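Local coordinates for nisin leader peptide-processing serine protease NisP (Lactococcus lactis subsp. lactis, PDB 4MZD), which probably acts as a subtilisin-like serine endopeptidase that removes the leader peptide from the nisin precursor, this chain being its protease part, at residues Asn376-Glu388 with Leu395-Ala407. Sequence-based numbering, arbitrary orientation.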
loop_
_atom_site.group_PDB
_atom_site.type_symbol
_atom_site.label_atom_id
_atom_site.label_comp_id
_atom_site.label_asym_id
_atom_site.label_seq_id
_atom_site.Cartn_x
_atom_site.Cartn_y
_atom_site.Cartn_z
ATOM N N ASN A 376 15.012 -10.254 5.571
ATOM C CA ASN A 376 15.239 -11.225 4.505
ATOM C C ASN A 376 14.512 -12.534 4.810
ATOM O O ASN A 376 13.833 -13.110 3.956
ATOM C CB ASN A 376 16.736 -11.475 4.324
ATOM C CG ASN A 376 17.040 -12.333 3.116
ATOM O OD1 ASN A 376 16.873 -13.553 3.147
ATOM N ND2 ASN A 376 17.496 -11.699 2.041
ATOM N N GLN A 377 14.655 -12.990 6.045
ATOM C CA GLN A 377 13.972 -14.181 6.524
ATOM C C GLN A 377 12.452 -13.983 6.452
ATOM O O GLN A 377 11.702 -14.888 6.079
ATOM C CB GLN A 377 14.425 -14.452 7.963
ATOM C CG GLN A 377 13.857 -15.697 8.617
ATOM C CD GLN A 377 14.218 -15.770 10.094
ATOM O OE1 GLN A 377 14.514 -14.748 10.721
ATOM N NE2 GLN A 377 14.200 -16.974 10.654
ATOM N N LEU A 378 12.008 -12.778 6.785
ATOM C CA LEU A 378 10.590 -12.463 6.824
ATOM C C LEU A 378 9.900 -12.614 5.460
ATOM O O LEU A 378 8.834 -13.232 5.364
ATOM C CB LEU A 378 10.394 -11.055 7.387
ATOM C CG LEU A 378 8.946 -10.616 7.594
ATOM C CD1 LEU A 378 8.219 -11.541 8.559
ATOM C CD2 LEU A 378 8.910 -9.181 8.090
ATOM N N LYS A 379 10.500 -12.056 4.408
ATOM C CA LYS A 379 9.914 -12.176 3.072
ATOM C C LYS A 379 9.858 -13.636 2.616
ATOM O O LYS A 379 8.848 -14.083 2.068
ATOM C CB LYS A 379 10.644 -11.310 2.036
ATOM C CG LYS A 379 10.024 -11.373 0.640
ATOM C CD LYS A 379 10.631 -10.358 -0.330
ATOM C CE LYS A 379 10.093 -10.583 -1.743
ATOM N NZ LYS A 379 10.629 -9.642 -2.767
ATOM N N ARG A 380 10.937 -14.379 2.845
ATOM C CA ARG A 380 10.963 -15.800 2.508
ATOM C C ARG A 380 9.831 -16.535 3.218
ATOM O O ARG A 380 9.140 -17.369 2.627
ATOM C CB ARG A 380 12.317 -16.430 2.866
ATOM C CG ARG A 380 13.472 -16.004 1.959
ATOM C CD ARG A 380 14.770 -16.749 2.272
ATOM N NE ARG A 380 15.517 -16.139 3.370
ATOM C CZ ARG A 380 15.754 -16.730 4.536
ATOM N NH1 ARG A 380 16.443 -16.095 5.477
ATOM N NH2 ARG A 380 15.307 -17.958 4.764
ATOM N N PHE A 381 9.639 -16.221 4.492
ATOM C CA PHE A 381 8.607 -16.870 5.284
ATOM C C PHE A 381 7.214 -16.584 4.722
ATOM O O PHE A 381 6.380 -17.481 4.614
ATOM C CB PHE A 381 8.716 -16.432 6.744
ATOM C CG PHE A 381 7.674 -17.029 7.638
ATOM C CD1 PHE A 381 7.753 -18.349 8.042
ATOM C CD2 PHE A 381 6.612 -16.266 8.080
ATOM C CE1 PHE A 381 6.790 -18.891 8.873
ATOM C CE2 PHE A 381 5.647 -16.804 8.911
ATOM C CZ PHE A 381 5.736 -18.116 9.307
ATOM N N LEU A 382 6.967 -15.329 4.359
ATOM C CA LEU A 382 5.681 -14.942 3.791
ATOM C C LEU A 382 5.383 -15.733 2.527
ATOM O O LEU A 382 4.308 -16.315 2.377
ATOM C CB LEU A 382 5.658 -13.445 3.468
ATOM C CG LEU A 382 4.428 -12.946 2.698
ATOM C CD1 LEU A 382 3.163 -13.015 3.550
ATOM C CD2 LEU A 382 4.663 -11.532 2.180
ATOM N N LEU A 383 6.337 -15.745 1.604
ATOM C CA LEU A 383 6.091 -16.364 0.312
ATOM C C LEU A 383 5.904 -17.878 0.410
ATOM O O LEU A 383 5.125 -18.454 -0.348
ATOM C CB LEU A 383 7.179 -15.980 -0.696
ATOM C CG LEU A 383 7.239 -14.480 -1.003
ATOM C CD1 LEU A 383 8.220 -14.175 -2.126
ATOM C CD2 LEU A 383 5.858 -13.943 -1.341
ATOM N N MET A 384 6.598 -18.519 1.342
ATOM C CA MET A 384 6.474 -19.963 1.509
ATOM C C MET A 384 5.143 -20.356 2.138
ATOM O O MET A 384 4.687 -21.490 1.986
ATOM C CB MET A 384 7.621 -20.504 2.356
ATOM C CG MET A 384 8.984 -20.234 1.764
ATOM S SD MET A 384 10.300 -21.079 2.648
ATOM C CE MET A 384 9.738 -20.965 4.344
ATOM N N ASN A 385 4.525 -19.418 2.847
ATOM C CA ASN A 385 3.289 -19.697 3.577
ATOM C C ASN A 385 2.106 -18.897 3.042
ATOM O O ASN A 385 1.203 -18.497 3.788
ATOM C CB ASN A 385 3.480 -19.478 5.076
ATOM C CG ASN A 385 4.462 -20.466 5.680
ATOM O OD1 ASN A 385 4.136 -21.636 5.885
ATOM N ND2 ASN A 385 5.671 -20.004 5.954
ATOM N N SER A 386 2.132 -18.668 1.735
ATOM C CA SER A 386 1.031 -18.037 1.027
ATOM C C SER A 386 0.568 -18.992 -0.056
ATOM O O SER A 386 1.334 -19.324 -0.961
ATOM C CB SER A 386 1.476 -16.723 0.388
ATOM O OG SER A 386 1.845 -15.783 1.377
ATOM N N PRO A 387 -0.690 -19.435 0.026
ATOM C CA PRO A 387 -1.182 -20.432 -0.923
ATOM C C PRO A 387 -1.413 -19.830 -2.299
ATOM O O PRO A 387 -1.505 -18.615 -2.463
ATOM C CB PRO A 387 -2.514 -20.854 -0.307
ATOM C CG PRO A 387 -2.983 -19.628 0.403
ATOM C CD PRO A 387 -1.741 -19.002 0.965
ATOM N N GLU A 388 -1.516 -20.699 -3.293
ATOM C CA GLU A 388 -1.742 -20.256 -4.653
ATOM C C GLU A 388 -3.205 -20.399 -5.049
ATOM O O GLU A 388 -3.840 -21.427 -4.786
ATOM C CB GLU A 388 -0.859 -21.043 -5.615
ATOM C CG GLU A 388 -1.165 -20.777 -7.066
ATOM C CD GLU A 388 -0.358 -21.652 -7.995
ATOM O OE1 GLU A 388 0.886 -21.545 -7.982
ATOM O OE2 GLU A 388 -0.970 -22.450 -8.736
ATOM N N LEU A 395 -2.498 -13.789 0.040
ATOM C CA LEU A 395 -2.381 -13.689 1.487
ATOM C C LEU A 395 -3.410 -14.576 2.177
ATOM O O LEU A 395 -4.603 -14.524 1.864
ATOM C CB LEU A 395 -2.602 -12.244 1.927
ATOM C CG LEU A 395 -2.527 -12.010 3.438
ATOM C CD1 LEU A 395 -1.106 -12.222 3.954
ATOM C CD2 LEU A 395 -3.015 -10.612 3.772
ATOM N N ASN A 396 -2.938 -15.382 3.120
ATOM C CA ASN A 396 -3.811 -16.159 3.984
ATOM C C ASN A 396 -3.208 -16.091 5.371
ATOM O O ASN A 396 -2.159 -16.680 5.636
ATOM C CB ASN A 396 -3.933 -17.603 3.508
ATOM C CG ASN A 396 -4.924 -18.395 4.332
ATOM O OD1 ASN A 396 -4.705 -18.638 5.515
ATOM N ND2 ASN A 396 -6.028 -18.793 3.712
ATOM N N ILE A 397 -3.861 -15.342 6.252
ATOM C CA ILE A 397 -3.257 -15.021 7.536
ATOM C C ILE A 397 -3.195 -16.231 8.461
ATOM O O ILE A 397 -2.249 -16.374 9.229
ATOM C CB ILE A 397 -3.951 -13.817 8.202
ATOM C CG1 ILE A 397 -3.902 -12.619 7.249
ATOM C CG2 ILE A 397 -3.290 -13.488 9.530
ATOM C CD1 ILE A 397 -4.554 -11.368 7.780
ATOM N N VAL A 398 -4.190 -17.110 8.379
ATOM C CA VAL A 398 -4.126 -18.343 9.149
ATOM C C VAL A 398 -2.890 -19.165 8.763
ATOM O O VAL A 398 -2.152 -19.640 9.635
ATOM C CB VAL A 398 -5.424 -19.165 9.021
ATOM C CG1 VAL A 398 -5.246 -20.533 9.662
ATOM C CG2 VAL A 398 -6.583 -18.409 9.664
ATOM N N ASP A 399 -2.651 -19.320 7.463
ATOM C CA ASP A 399 -1.477 -20.062 7.005
ATOM C C ASP A 399 -0.194 -19.390 7.480
ATOM O O ASP A 399 0.759 -20.057 7.891
ATOM C CB ASP A 399 -1.440 -20.172 5.481
ATOM C CG ASP A 399 -2.469 -21.134 4.931
ATOM O OD1 ASP A 399 -3.070 -21.907 5.710
ATOM O OD2 ASP A 399 -2.660 -21.131 3.700
ATOM N N LEU A 400 -0.174 -18.065 7.421
ATOM C CA LEU A 400 1.010 -17.318 7.794
ATOM C C LEU A 400 1.307 -17.476 9.285
ATOM O O LEU A 400 2.444 -17.747 9.671
ATOM C CB LEU A 400 0.816 -15.852 7.432
ATOM C CG LEU A 400 2.055 -14.975 7.517
ATOM C CD1 LEU A 400 3.152 -15.522 6.620
ATOM C CD2 LEU A 400 1.692 -13.559 7.121
ATOM N N LEU A 401 0.284 -17.313 10.121
ATOM C CA LEU A 401 0.440 -17.465 11.566
ATOM C C LEU A 401 0.860 -18.883 11.937
ATOM O O LEU A 401 1.707 -19.081 12.807
ATOM C CB LEU A 401 -0.853 -17.092 12.297
ATOM C CG LEU A 401 -1.197 -15.600 12.350
ATOM C CD1 LEU A 401 -2.629 -15.401 12.834
ATOM C CD2 LEU A 401 -0.214 -14.841 13.226
ATOM N N ASN A 402 0.264 -19.872 11.284
ATOM C CA ASN A 402 0.610 -21.262 11.561
ATOM C C ASN A 402 2.032 -21.625 11.129
ATOM O O ASN A 402 2.672 -22.471 11.748
ATOM C CB ASN A 402 -0.422 -22.211 10.945
ATOM C CG ASN A 402 -1.741 -22.195 11.695
ATOM O OD1 ASN A 402 -1.784 -21.886 12.888
ATOM N ND2 ASN A 402 -2.821 -22.537 11.007
ATOM N N GLY A 403 2.518 -20.987 10.068
ATOM C CA GLY A 403 3.903 -21.121 9.650
ATOM C C GLY A 403 4.397 -22.546 9.461
ATOM O O GLY A 403 5.471 -22.911 9.946
ATOM N N LYS A 404 3.625 -23.351 8.737
ATOM C CA LYS A 404 3.998 -24.742 8.486
ATOM C C LYS A 404 5.380 -24.873 7.848
ATOM O O LYS A 404 6.151 -25.774 8.188
ATOM C CB LYS A 404 2.955 -25.426 7.601
ATOM C CG LYS A 404 3.410 -26.758 7.027
ATOM C CD LYS A 404 2.357 -27.361 6.109
ATOM C CE LYS A 404 2.858 -28.635 5.458
ATOM N NZ LYS A 404 3.336 -29.607 6.476
ATOM N N ASN A 405 5.682 -23.991 6.904
ATOM C CA ASN A 405 6.996 -23.988 6.269
ATOM C C ASN A 405 7.929 -22.995 6.948
ATOM O O ASN A 405 7.722 -21.786 6.861
ATOM C CB ASN A 405 6.877 -23.671 4.777
ATOM C CG ASN A 405 6.145 -24.752 4.006
ATOM O OD1 ASN A 405 6.300 -25.946 4.278
ATOM N ND2 ASN A 405 5.334 -24.336 3.039
ATOM N N LYS A 406 8.952 -23.510 7.623
ATOM C CA LYS A 406 9.866 -22.676 8.396
ATOM C C LYS A 406 10.948 -22.036 7.533
ATOM O O LYS A 406 11.447 -22.648 6.587
ATOM C CB LYS A 406 10.516 -23.492 9.515
ATOM C CG LYS A 406 9.543 -23.997 10.567
ATOM C CD LYS A 406 10.279 -24.706 11.692
ATOM C CE LYS A 406 9.326 -25.150 12.790
ATOM N NZ LYS A 406 10.059 -25.773 13.926
ATOM N N ALA A 407 11.313 -20.803 7.876
ATOM C CA ALA A 407 12.361 -20.077 7.165
ATOM C C ALA A 407 13.474 -19.647 8.117
ATOM O O ALA A 407 14.646 -19.963 7.905
ATOM C CB ALA A 407 11.776 -18.866 6.451
HETATM O O HOH W 1 -0.100 -15.736 3.451
#
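In the subtilisin-like protease domain, away from the predicted charge-relay residues, the last turn of helix 375-384 is clamped by Asn385 and Phe381 to short helix 397-402 and the tail behind it. Asn385, the first residue to leave the helix, grips the backbone of Asn405 with both ends of its amide: OD1 accepts from Asn405 N at 3.0 Å, and ND2 donates almost straight (173°) to Asn405 O at 2.9 Å, each bond lying on a carbonyl lone pair. The same ND2 also donates to Phe381 O. Together the two ND2 bonds fix the amide's rotation; ND2 lies over one face of the Phe381 ring, offset toward the rim, 3.2 Å above the plane. Asn405 answers with its own amide, ND2 reaching Met384 O (3.1 Å) from above that carbonyl plane. A chi1 of 179°, which turns CG away from the backbone N, carries the Phe381 ring in among Leu400, Gly403 and the backbone of Asn405: Leu400 O lies at the edge, 3.3 Å from CZ, while Leu400 CD1 comes to 3.6 Å from CE2. Leu400 CD2 meets Leu382 CD1, and Phe381 and Leu400 both rest on Val366 of helix 356-370. A water links Asn385 O and Ser386 OG to Asn396 N, just ahead of the second helix, whose N-cap residue, Asn396, accepts a capping bond from Asp399 N through OD1. The whole is two consecutive helices joined by a short beta hairpin, the C-terminal end of the first held by side-chain amides bonded to main chain, in a subtilisin-like fold.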